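Local coordinates for protein lactose Operon Repressor (Escherichia coli, PDB 1JYE) that represses transcription of the lactose operon by binding operator DNA, and lets go of it when an inducer sugar occupies its periplasmic-binding-protein-like core, at residues 152-162 against 314-322. The protein carries 1 engineered substitution. Residues are numbered along the deposited sequence; the frame is centred on the assembly and turned at random.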
# COMPACT_ATOMS: atom_id res chain seq x y z
N ASP A 152 -15.56 -2.72 -19.52
CA ASP A 152 -15.22 -3.75 -20.49
C ASP A 152 -15.99 -3.56 -21.80
O ASP A 152 -15.81 -4.32 -22.75
CB ASP A 152 -15.49 -5.15 -19.91
CG ASP A 152 -16.88 -5.28 -19.32
OD1 ASP A 152 -17.26 -4.44 -18.48
OD2 ASP A 152 -17.58 -6.25 -19.68
N GLN A 153 -16.81 -2.52 -21.85
CA GLN A 153 -17.59 -2.22 -23.05
C GLN A 153 -16.87 -1.24 -23.98
O GLN A 153 -17.22 -1.12 -25.15
CB GLN A 153 -18.96 -1.64 -22.66
CG GLN A 153 -19.86 -2.61 -21.91
CD GLN A 153 -20.12 -3.88 -22.69
OE1 GLN A 153 -20.54 -3.83 -23.84
NE2 GLN A 153 -19.89 -5.02 -22.06
N THR A 154 -15.87 -0.55 -23.45
CA THR A 154 -15.12 0.41 -24.26
C THR A 154 -14.27 -0.33 -25.29
O THR A 154 -13.52 -1.25 -24.94
CB THR A 154 -14.22 1.29 -23.37
OG1 THR A 154 -15.02 1.85 -22.32
CG2 THR A 154 -13.60 2.42 -24.18
N PRO A 155 -14.37 0.06 -26.57
CA PRO A 155 -13.64 -0.54 -27.69
C PRO A 155 -12.15 -0.26 -27.78
O PRO A 155 -11.67 0.32 -28.76
CB PRO A 155 -14.40 -0.01 -28.90
CG PRO A 155 -14.75 1.37 -28.46
CD PRO A 155 -15.25 1.14 -27.04
N ILE A 156 -11.41 -0.68 -26.75
CA ILE A 156 -9.97 -0.52 -26.71
C ILE A 156 -9.40 -1.81 -26.13
O ILE A 156 -10.16 -2.69 -25.73
CB ILE A 156 -9.55 0.69 -25.82
CG1 ILE A 156 -10.28 0.66 -24.47
CG2 ILE A 156 -9.87 1.99 -26.53
CD1 ILE A 156 -9.85 -0.43 -23.53
N ASN A 157 -8.08 -1.94 -26.09
CA ASN A 157 -7.46 -3.14 -25.52
C ASN A 157 -7.47 -2.97 -24.01
O ASN A 157 -7.01 -1.95 -23.50
CB ASN A 157 -6.03 -3.30 -26.02
CG ASN A 157 -5.96 -3.53 -27.52
OD1 ASN A 157 -6.73 -4.30 -28.07
ND2 ASN A 157 -5.01 -2.86 -28.17
N SER A 158 -7.98 -3.96 -23.30
CA SER A 158 -8.05 -3.85 -21.85
C SER A 158 -8.14 -5.18 -21.12
O SER A 158 -8.42 -6.22 -21.70
CB SER A 158 -9.28 -3.02 -21.46
OG SER A 158 -10.47 -3.67 -21.88
N ILE A 159 -7.86 -5.11 -19.82
CA ILE A 159 -7.96 -6.27 -18.94
C ILE A 159 -8.51 -5.70 -17.65
O ILE A 159 -7.88 -4.83 -17.04
CB ILE A 159 -6.60 -6.92 -18.61
CG1 ILE A 159 -5.86 -7.28 -19.90
CG2 ILE A 159 -6.84 -8.17 -17.76
CD1 ILE A 159 -4.45 -7.80 -19.65
N ILE A 160 -9.69 -6.15 -17.24
CA ILE A 160 -10.26 -5.67 -15.99
C ILE A 160 -10.89 -6.84 -15.25
O ILE A 160 -11.11 -7.91 -15.83
CB ILE A 160 -11.33 -4.57 -16.20
CG1 ILE A 160 -12.58 -5.16 -16.85
CG2 ILE A 160 -10.76 -3.43 -17.03
CD1 ILE A 160 -13.75 -4.19 -16.88
N PHE A 161 -11.18 -6.63 -13.97
CA PHE A 161 -11.82 -7.66 -13.17
C PHE A 161 -13.32 -7.63 -13.43
O PHE A 161 -13.87 -6.59 -13.78
CB PHE A 161 -11.54 -7.41 -11.69
CG PHE A 161 -10.12 -7.69 -11.29
CD1 PHE A 161 -9.63 -8.99 -11.28
CD2 PHE A 161 -9.27 -6.64 -10.95
CE1 PHE A 161 -8.30 -9.25 -10.93
CE2 PHE A 161 -7.94 -6.89 -10.60
CZ PHE A 161 -7.46 -8.20 -10.59
N SER A 162 -13.97 -8.77 -13.26
CA SER A 162 -15.41 -8.84 -13.47
C SER A 162 -16.19 -8.14 -12.36
O SER A 162 -16.37 -8.70 -11.27
CB SER A 162 -15.86 -10.29 -13.58
OG SER A 162 -17.27 -10.36 -13.73
N LYS A 314 -7.16 -7.93 -29.76
CA LYS A 314 -7.60 -6.56 -29.90
C LYS A 314 -8.97 -6.47 -29.25
O LYS A 314 -10.00 -6.55 -29.93
CB LYS A 314 -7.70 -6.19 -31.38
CG LYS A 314 -7.30 -4.76 -31.68
CD LYS A 314 -5.84 -4.53 -31.30
CE LYS A 314 -5.42 -3.09 -31.54
NZ LYS A 314 -4.00 -2.88 -31.17
N GLY A 315 -8.98 -6.31 -27.93
CA GLY A 315 -10.24 -6.21 -27.21
C GLY A 315 -10.06 -6.32 -25.71
O GLY A 315 -8.96 -6.12 -25.19
N ASN A 316 -11.14 -6.65 -25.02
CA ASN A 316 -11.12 -6.77 -23.58
C ASN A 316 -11.10 -8.20 -23.05
O ASN A 316 -11.68 -9.11 -23.64
CB ASN A 316 -12.33 -6.06 -22.97
CG ASN A 316 -12.57 -6.43 -21.52
OD1 ASN A 316 -13.27 -7.40 -21.21
ND2 ASN A 316 -11.97 -5.67 -20.61
N GLN A 317 -10.41 -8.37 -21.93
CA GLN A 317 -10.35 -9.65 -21.23
C GLN A 317 -10.89 -9.35 -19.84
O GLN A 317 -10.56 -8.31 -19.25
CB GLN A 317 -8.91 -10.18 -21.09
CG GLN A 317 -8.82 -11.28 -20.02
CD GLN A 317 -7.45 -11.94 -19.91
OE1 GLN A 317 -6.42 -11.31 -20.17
NE2 GLN A 317 -7.43 -13.20 -19.49
N LEU A 318 -11.74 -10.24 -19.34
CA LEU A 318 -12.30 -10.10 -18.01
C LEU A 318 -11.64 -11.14 -17.11
O LEU A 318 -11.61 -12.32 -17.45
CB LEU A 318 -13.81 -10.36 -18.03
CG LEU A 318 -14.70 -9.27 -18.60
CD1 LEU A 318 -16.13 -9.80 -18.74
CD2 LEU A 318 -14.68 -8.07 -17.67
N LEU A 319 -11.10 -10.69 -15.98
CA LEU A 319 -10.47 -11.60 -15.04
C LEU A 319 -11.48 -11.94 -13.96
O LEU A 319 -12.26 -11.09 -13.53
CB LEU A 319 -9.24 -10.95 -14.40
CG LEU A 319 -8.05 -10.66 -15.31
CD1 LEU A 319 -6.94 -10.01 -14.50
CD2 LEU A 319 -7.56 -11.96 -15.94
N PRO A 320 -11.48 -13.19 -13.50
CA PRO A 320 -12.42 -13.60 -12.46
C PRO A 320 -12.09 -13.05 -11.07
O PRO A 320 -10.97 -12.62 -10.80
CB PRO A 320 -12.33 -15.13 -12.50
CG PRO A 320 -10.88 -15.35 -12.83
CD PRO A 320 -10.65 -14.33 -13.94
N VAL A 321 -13.10 -13.05 -10.21
CA VAL A 321 -12.97 -12.62 -8.83
C VAL A 321 -13.65 -13.70 -8.02
O VAL A 321 -14.35 -14.56 -8.57
CB VAL A 321 -13.66 -11.26 -8.57
CG1 VAL A 321 -13.00 -10.16 -9.40
CG2 VAL A 321 -15.16 -11.35 -8.89
N SER A 322 -13.45 -13.69 -6.71
CA SER A 322 -14.07 -14.69 -5.86
C SER A 322 -14.40 -14.10 -4.50
O SER A 322 -13.86 -13.07 -4.11
CB SER A 322 -13.14 -15.90 -5.69
OG SER A 322 -11.94 -15.53 -5.03
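Ser158 and Asn316 meet because OG of the serine sits between its own backbone N and carbonyl carbon (chi1 63°), while CG of the asparagine lies opposite its backbone N (chi1 166°), bringing the carboxamide across to the hydroxyl. Asn316 ND2 donates to Ser158 OG over 2.8 Å, the oxygen lying in the amide plane. A short hydroxyl suits this buried spot, and an asparagine carries its amide far enough to reach it from the neighbouring strand. CB of Asp152 packs against the same amide, 3.4 Å from Asn316 OD1, while the carboxylate turns to His163. Were Asn316 replaced by an alanine, the Ser158 hydroxyl would probably lose this donor, and CB of Asp152 the amide it packs on.

The backbones of 158-161 and 316-319 run parallel, and their bonds alternate in direction: Ser158 N to Gly315 O, Gln317 N to Ser158 O, Ile160 N to Gln317 O, and Leu319 N to Ile160 O at 2.8 Å. Ser162 N extends the pattern to Leu319 O, while its OG caps the next helix by accepting from Asp165 N.

On the face shared with Ser158 and Asn316, CG1 of Ile160 lies alongside Leu318 CD2, 3.7 Å away. The other face is mostly apolar. Leu319 CG meets Ile159 CG2 at 3.7 Å, and Leu319 CB lies obliquely off the Phe161 ring, 3.7 Å from CD1; all three residues are buried against Leu296 of helix 293-308, where apolar side chains pack with no polar group to satisfy. Gln317, on the same face but partly exposed, runs alongside Ile159 and accepts a hydrogen bond from Arg303 at OE1.

Parallel pairing of strands about 150 residues apart in sequence, one leading into helix 163-177, is consistent with the linking strands between the two lobes of a periplasmic-binding-protein-like fold.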